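Local coordinates for protein bacteriocin (Brevibacillus sp. SKDU10, PDB 6LWZ) that probably kills competing bacteria as a small secreted antimicrobial peptide of the laterosporulin family, built as a disulfide-linked, defensin-like beta-sheet, at residues N4-A9 / V33-G38; F13-K18 / Y27-Y32. One frame throughout, in Å; residues are numbered along the deposited sequence.

Contact 1: N4-A9 / V33-G38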
loop_
_atom_site.group_PDB
_atom_site.type_symbol
_atom_site.label_atom_id
_atom_site.label_comp_id
_atom_site.label_asym_id
_atom_site.label_seq_id
_atom_site.Cartn_x
_atom_site.Cartn_y
_atom_site.Cartn_z
ATOM N N ASN A 4 7.114 -6.386 -2.949
ATOM C CA ASN A 4 8.462 -6.415 -2.405
ATOM C C ASN A 4 8.305 -6.946 -0.993
ATOM O O ASN A 4 7.235 -6.798 -0.396
ATOM C CB ASN A 4 9.068 -5.007 -2.369
ATOM C CG ASN A 4 9.188 -4.373 -3.749
ATOM O OD1 ASN A 4 8.332 -3.593 -4.161
ATOM N ND2 ASN A 4 10.255 -4.694 -4.459
ATOM N N GLN A 5 9.345 -7.577 -0.460
ATOM C CA GLN A 5 9.333 -8.006 0.940
ATOM C C GLN A 5 10.698 -7.836 1.593
ATOM O O GLN A 5 11.691 -7.529 0.932
ATOM C CB GLN A 5 8.801 -9.444 1.081
ATOM C CG GLN A 5 7.277 -9.520 1.170
ATOM C CD GLN A 5 6.747 -10.873 1.623
ATOM O OE1 GLN A 5 7.512 -11.797 1.918
ATOM N NE2 GLN A 5 5.423 -11.000 1.668
ATOM N N CYS A 6 10.717 -8.010 2.911
ATOM C CA CYS A 6 11.902 -7.762 3.718
ATOM C C CYS A 6 12.825 -8.972 3.754
ATOM O O CYS A 6 12.352 -10.110 3.733
ATOM C CB CYS A 6 11.476 -7.376 5.129
ATOM S SG CYS A 6 10.357 -5.962 5.108
ATOM N N PRO A 7 14.147 -8.731 3.811
ATOM C CA PRO A 7 15.122 -9.829 3.797
ATOM C C PRO A 7 14.929 -10.856 4.922
ATOM O O PRO A 7 15.004 -12.063 4.678
ATOM C CB PRO A 7 16.469 -9.111 3.958
ATOM C CG PRO A 7 16.228 -7.713 3.506
ATOM C CD PRO A 7 14.805 -7.410 3.854
ATOM N N ASP A 8 14.678 -10.372 6.133
ATOM C CA ASP A 8 14.540 -11.239 7.307
ATOM C C ASP A 8 13.205 -11.038 8.040
ATOM O O ASP A 8 12.528 -12.013 8.382
ATOM C CB ASP A 8 15.725 -11.047 8.270
ATOM C CG ASP A 8 16.040 -9.584 8.544
ATOM O OD1 ASP A 8 15.311 -8.705 8.038
ATOM O OD2 ASP A 8 17.020 -9.312 9.270
ATOM N N ALA A 9 12.830 -9.784 8.283
ATOM C CA ALA A 9 11.563 -9.483 8.947
ATOM C C ALA A 9 11.092 -8.054 8.689
ATOM O O ALA A 9 11.894 -7.139 8.503
ATOM C CB ALA A 9 11.687 -9.731 10.443
ATOM N N VAL A 33 5.608 -1.589 3.175
ATOM C CA VAL A 33 6.239 -2.258 4.313
ATOM C C VAL A 33 7.509 -1.502 4.662
ATOM O O VAL A 33 8.298 -1.157 3.777
ATOM C CB VAL A 33 6.599 -3.749 4.041
ATOM C CG1 VAL A 33 5.411 -4.500 3.477
ATOM C CG2 VAL A 33 7.783 -3.888 3.098
ATOM N N ALA A 34 7.687 -1.216 5.947
ATOM C CA ALA A 34 8.954 -0.715 6.449
ATOM C C ALA A 34 9.686 -1.916 7.004
ATOM O O ALA A 34 9.202 -2.573 7.919
ATOM C CB ALA A 34 8.740 0.328 7.521
ATOM N N CYS A 35 10.830 -2.223 6.412
ATOM C CA CYS A 35 11.629 -3.372 6.816
ATOM C C CYS A 35 12.561 -3.022 7.970
ATOM O O CYS A 35 12.919 -1.857 8.162
ATOM C CB CYS A 35 12.456 -3.879 5.630
ATOM S SG CYS A 35 11.479 -4.503 4.243
ATOM N N MET A 36 13.052 -4.051 8.630
ATOM C CA MET A 36 14.074 -3.878 9.623
ATOM C C MET A 36 15.337 -3.518 8.835
ATOM O O MET A 36 15.942 -2.548 9.119
ATOM C CB MET A 36 14.297 -5.143 10.442
ATOM C CG MET A 36 13.133 -5.636 11.265
ATOM S SD MET A 36 12.569 -4.662 12.642
ATOM C CE MET A 36 13.854 -4.911 13.824
ATOM N N ASN A 37 15.668 -4.291 7.826
ATOM C CA ASN A 37 16.862 -4.098 7.014
ATOM C C ASN A 37 16.920 -2.780 6.266
ATOM O O ASN A 37 17.602 -1.873 6.673
ATOM C CB ASN A 37 17.078 -5.303 6.086
ATOM C CG ASN A 37 18.087 -6.320 6.664
ATOM O OD1 ASN A 37 17.760 -7.143 7.531
ATOM N ND2 ASN A 37 19.322 -6.273 6.166
ATOM N N GLY A 38 16.160 -2.628 5.201
ATOM C CA GLY A 38 16.161 -1.374 4.469
ATOM C C GLY A 38 15.027 -0.490 4.963
ATOM O O GLY A 38 14.870 -0.332 6.149
#
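Cys6 and Cys35 are joined by a disulfide, SG to SG 2.0 Å, which pins the loop before strand 10-20 to the last residue of strand 26-35. The two half-cystines use the same first torsion, each SG anti to its own carbonyl carbon and beside the backbone N, and the torsion about the S-S bond is -83°, close to the relaxed value for a disulfide. Here the packing is densest: the CA atoms of Cys6 and Cys35 lie 5.4 Å apart, and CG2 of Val33 comes to 3.9 Å from SG of Cys6, so one methyl of a buried strand residue rests against the sulfur. Val33 and Cys35 are both buried, and Val33 also packs on Leu41 and Cys43, which carries the bridge into the three-stranded sheet.

Beyond the strand end the contact loosens and turns to solvent. The backbone N of Met36 gives a weak but fairly straight bond to O of Ala9, 3.3 Å with 167° at the hydrogen, and CG of Met36 approaches the same oxygen before the thioether bends away. Farther out, CG of Pro7 meets CB of Asn37 at 3.6 Å, the two exposed side chains crossing obliquely. The carboxylate of Asp8 leans toward Asn37, while its OD1 also takes the N-H of Ala9 in a bent bond, N to OD1 2.7 Å, that arrives from above the carboxylate plane. A covalent tether from an N-terminal segment to the central strand of an antiparallel sheet, with solvent-exposed loop residues outside it, is consistent with the disulfide-stabilised, defensin-like fold of the laterosporulin family.

Contact 2: F13-K18 / Y27-Y32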
loop_
_atom_site.group_PDB
_atom_site.type_symbol
_atom_site.label_atom_id
_atom_site.label_comp_id
_atom_site.label_asym_id
_atom_site.label_seq_id
_atom_site.Cartn_x
_atom_site.Cartn_y
_atom_site.Cartn_z
ATOM N N PHE A 13 3.968 -1.720 8.826
ATOM C CA PHE A 13 3.313 -1.334 7.590
ATOM C C PHE A 13 2.947 0.141 7.660
ATOM O O PHE A 13 2.510 0.621 8.702
ATOM C CB PHE A 13 2.052 -2.167 7.380
ATOM C CG PHE A 13 2.328 -3.582 6.981
ATOM C CD1 PHE A 13 2.613 -4.543 7.941
ATOM C CD2 PHE A 13 2.306 -3.957 5.640
ATOM C CE1 PHE A 13 2.867 -5.857 7.573
ATOM C CE2 PHE A 13 2.557 -5.268 5.262
ATOM C CZ PHE A 13 2.841 -6.220 6.228
ATOM N N ILE A 14 3.151 0.855 6.556
ATOM C CA ILE A 14 2.690 2.237 6.424
ATOM C C ILE A 14 1.588 2.350 5.362
ATOM O O ILE A 14 1.781 1.993 4.200
ATOM C CB ILE A 14 3.844 3.200 6.086
ATOM C CG1 ILE A 14 4.904 3.162 7.182
ATOM C CG2 ILE A 14 3.328 4.624 5.949
ATOM C CD1 ILE A 14 6.019 2.193 6.900
ATOM N N VAL A 15 0.445 2.883 5.784
ATOM C CA VAL A 15 -0.757 2.979 4.961
ATOM C C VAL A 15 -0.961 4.420 4.523
ATOM O O VAL A 15 -1.106 5.303 5.358
ATOM C CB VAL A 15 -1.997 2.533 5.757
ATOM C CG1 VAL A 15 -3.274 2.767 4.965
ATOM C CG2 VAL A 15 -1.879 1.072 6.149
ATOM N N LYS A 16 -0.967 4.641 3.211
ATOM C CA LYS A 16 -1.147 5.967 2.631
ATOM C C LYS A 16 -2.427 5.995 1.808
ATOM O O LYS A 16 -2.537 5.307 0.797
ATOM C CB LYS A 16 0.053 6.327 1.758
ATOM C CG LYS A 16 1.309 6.655 2.551
ATOM C CD LYS A 16 2.576 6.249 1.813
ATOM C CE LYS A 16 3.824 6.611 2.606
ATOM N NZ LYS A 16 5.080 6.101 1.982
ATOM N N ASP A 17 -3.389 6.792 2.263
ATOM C CA ASP A 17 -4.673 6.953 1.592
ATOM C C ASP A 17 -4.542 7.956 0.453
ATOM O O ASP A 17 -3.996 9.043 0.640
ATOM C CB ASP A 17 -5.726 7.428 2.591
ATOM C CG ASP A 17 -7.103 7.539 1.978
ATOM O OD1 ASP A 17 -7.285 8.355 1.048
ATOM O OD2 ASP A 17 -8.012 6.817 2.437
ATOM N N LYS A 18 -5.058 7.584 -0.717
ATOM C CA LYS A 18 -4.876 8.364 -1.943
ATOM C C LYS A 18 -6.159 8.940 -2.516
ATOM O O LYS A 18 -6.112 9.737 -3.451
ATOM C CB LYS A 18 -4.252 7.489 -3.016
ATOM C CG LYS A 18 -2.945 6.841 -2.627
ATOM C CD LYS A 18 -1.891 7.863 -2.246
ATOM C CE LYS A 18 -0.551 7.172 -2.083
ATOM N NZ LYS A 18 0.586 8.116 -2.065
ATOM N N TYR A 27 -12.159 4.385 -3.915
ATOM C CA TYR A 27 -11.190 4.850 -2.938
ATOM C C TYR A 27 -10.112 3.792 -2.795
ATOM O O TYR A 27 -10.401 2.599 -2.889
ATOM C CB TYR A 27 -11.869 5.107 -1.599
ATOM C CG TYR A 27 -12.772 6.309 -1.631
ATOM C CD1 TYR A 27 -12.259 7.566 -1.917
ATOM C CD2 TYR A 27 -14.139 6.197 -1.383
ATOM C CE1 TYR A 27 -13.073 8.682 -1.956
ATOM C CE2 TYR A 27 -14.967 7.313 -1.422
ATOM C CZ TYR A 27 -14.426 8.556 -1.708
ATOM O OH TYR A 27 -15.224 9.686 -1.752
ATOM N N TYR A 28 -8.867 4.216 -2.609
ATOM C CA TYR A 28 -7.778 3.262 -2.424
ATOM C C TYR A 28 -6.679 3.785 -1.497
ATOM O O TYR A 28 -6.526 4.995 -1.293
ATOM C CB TYR A 28 -7.184 2.828 -3.782
ATOM C CG TYR A 28 -6.310 3.873 -4.435
ATOM C CD1 TYR A 28 -6.867 5.018 -4.984
ATOM C CD2 TYR A 28 -4.927 3.724 -4.495
ATOM C CE1 TYR A 28 -6.084 5.984 -5.582
ATOM C CE2 TYR A 28 -4.129 4.688 -5.096
ATOM C CZ TYR A 28 -4.717 5.814 -5.637
ATOM O OH TYR A 28 -3.951 6.791 -6.218
ATOM N N LYS A 29 -5.937 2.840 -0.930
ATOM C CA LYS A 29 -4.784 3.132 -0.085
ATOM C C LYS A 29 -3.591 2.385 -0.637
ATOM O O LYS A 29 -3.704 1.208 -0.974
ATOM C CB LYS A 29 -5.032 2.679 1.354
ATOM C CG LYS A 29 -6.271 3.284 1.987
ATOM C CD LYS A 29 -6.518 2.727 3.378
ATOM C CE LYS A 29 -7.903 3.100 3.871
ATOM N NZ LYS A 29 -8.109 2.690 5.280
ATOM N N GLN A 30 -2.460 3.071 -0.750
ATOM C CA GLN A 30 -1.208 2.418 -1.091
ATOM C C GLN A 30 -0.575 1.922 0.198
ATOM O O GLN A 30 -0.425 2.690 1.142
ATOM C CB GLN A 30 -0.257 3.379 -1.805
ATOM C CG GLN A 30 -0.723 3.823 -3.184
ATOM C CD GLN A 30 -0.628 2.729 -4.229
ATOM O OE1 GLN A 30 -1.237 1.664 -4.094
ATOM N NE2 GLN A 30 0.126 2.995 -5.291
ATOM N N VAL A 31 -0.216 0.640 0.224
ATOM C CA VAL A 31 0.354 0.002 1.400
ATOM C C VAL A 31 1.832 -0.277 1.159
ATOM O O VAL A 31 2.206 -0.887 0.154
ATOM C CB VAL A 31 -0.371 -1.322 1.736
ATOM C CG1 VAL A 31 0.203 -1.971 2.995
ATOM C CG2 VAL A 31 -1.858 -1.083 1.912
ATOM N N TYR A 32 2.661 0.168 2.095
ATOM C CA TYR A 32 4.098 -0.072 2.063
ATOM C C TYR A 32 4.501 -0.862 3.296
ATOM O O TYR A 32 3.820 -0.817 4.325
ATOM C CB TYR A 32 4.857 1.258 2.041
ATOM C CG TYR A 32 4.908 1.925 0.684
ATOM C CD1 TYR A 32 3.771 2.498 0.129
ATOM C CD2 TYR A 32 6.099 1.990 -0.038
ATOM C CE1 TYR A 32 3.810 3.113 -1.115
ATOM C CE2 TYR A 32 6.155 2.601 -1.284
ATOM C CZ TYR A 32 5.007 3.161 -1.822
ATOM O OH TYR A 32 5.046 3.768 -3.058
HETATM O O HOH W 1 -4.997 9.517 -5.849
#
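The beta hairpin of this defensin-like sheet pairs strand 10-20 with the central strand 26-35, and residues 13-18 and 27-32 form its antiparallel register. Ile14 faces Tyr32 and Lys16 faces Gln30 as hydrogen-bonded pairs, each closed by two reciprocal N-H to O=C bonds; the shortest runs from N of Gln30 to O of Lys16, 2.7 Å. N of Lys18 adds a fifth bond, to O of Tyr28. Val15 with Val31 and Asp17 with Lys29 are the non-hydrogen-bonded pairs, and the short segments run at 152°.

Lysines contribute to both faces. On that of Val15 and Lys29, CG1 of Val15 touches CD of Lys29 at 3.6 Å; CD2 of Phe13 meets CG1 of Val31 at 3.9 Å. On the other, NZ of Lys16 stands over the Tyr32 ring, 4.4 Å from its centroid and 14° off the normal, a cation-pi contact. CE of Lys18 lies against CG of Gln30, whose OE1 is hydrogen-bonded to OG1 of Thr45 in strand 40-48.

With its CG between the backbone N and carbonyl carbon (chi1 75°), Tyr28 starts its side chain off so that the ring ends up against Lys18. CB of Lys18 sits over one face of that ring, 3.5 Å from the centroid and shifted toward CZ at the rim, a CH-pi contact, and a water bridges OH of Tyr28 and O of Lys18.

In the fold
Strand 26-35 serves both contacts: its end carries contact 1, and most of its length before that takes part in contact 2, with centres about 17 Å apart. In sequence, both strand segments of contact 2 fall between the two half-cystines of contact 1. They meet where CB of Ala34 packs on CD1 of Ile14 at 3.4 Å and CG1 of Val33 on CE2 of Phe13 at 3.5 Å. Contact 1, toward one end of the molecule, is partly buried and depends on a covalent bridge with one weak backbone bond; contact 2 lies near the centre of the chain, yet none of its touching residues is buried, and regular backbone hydrogen bonding is joined there by lysine-aromatic contacts.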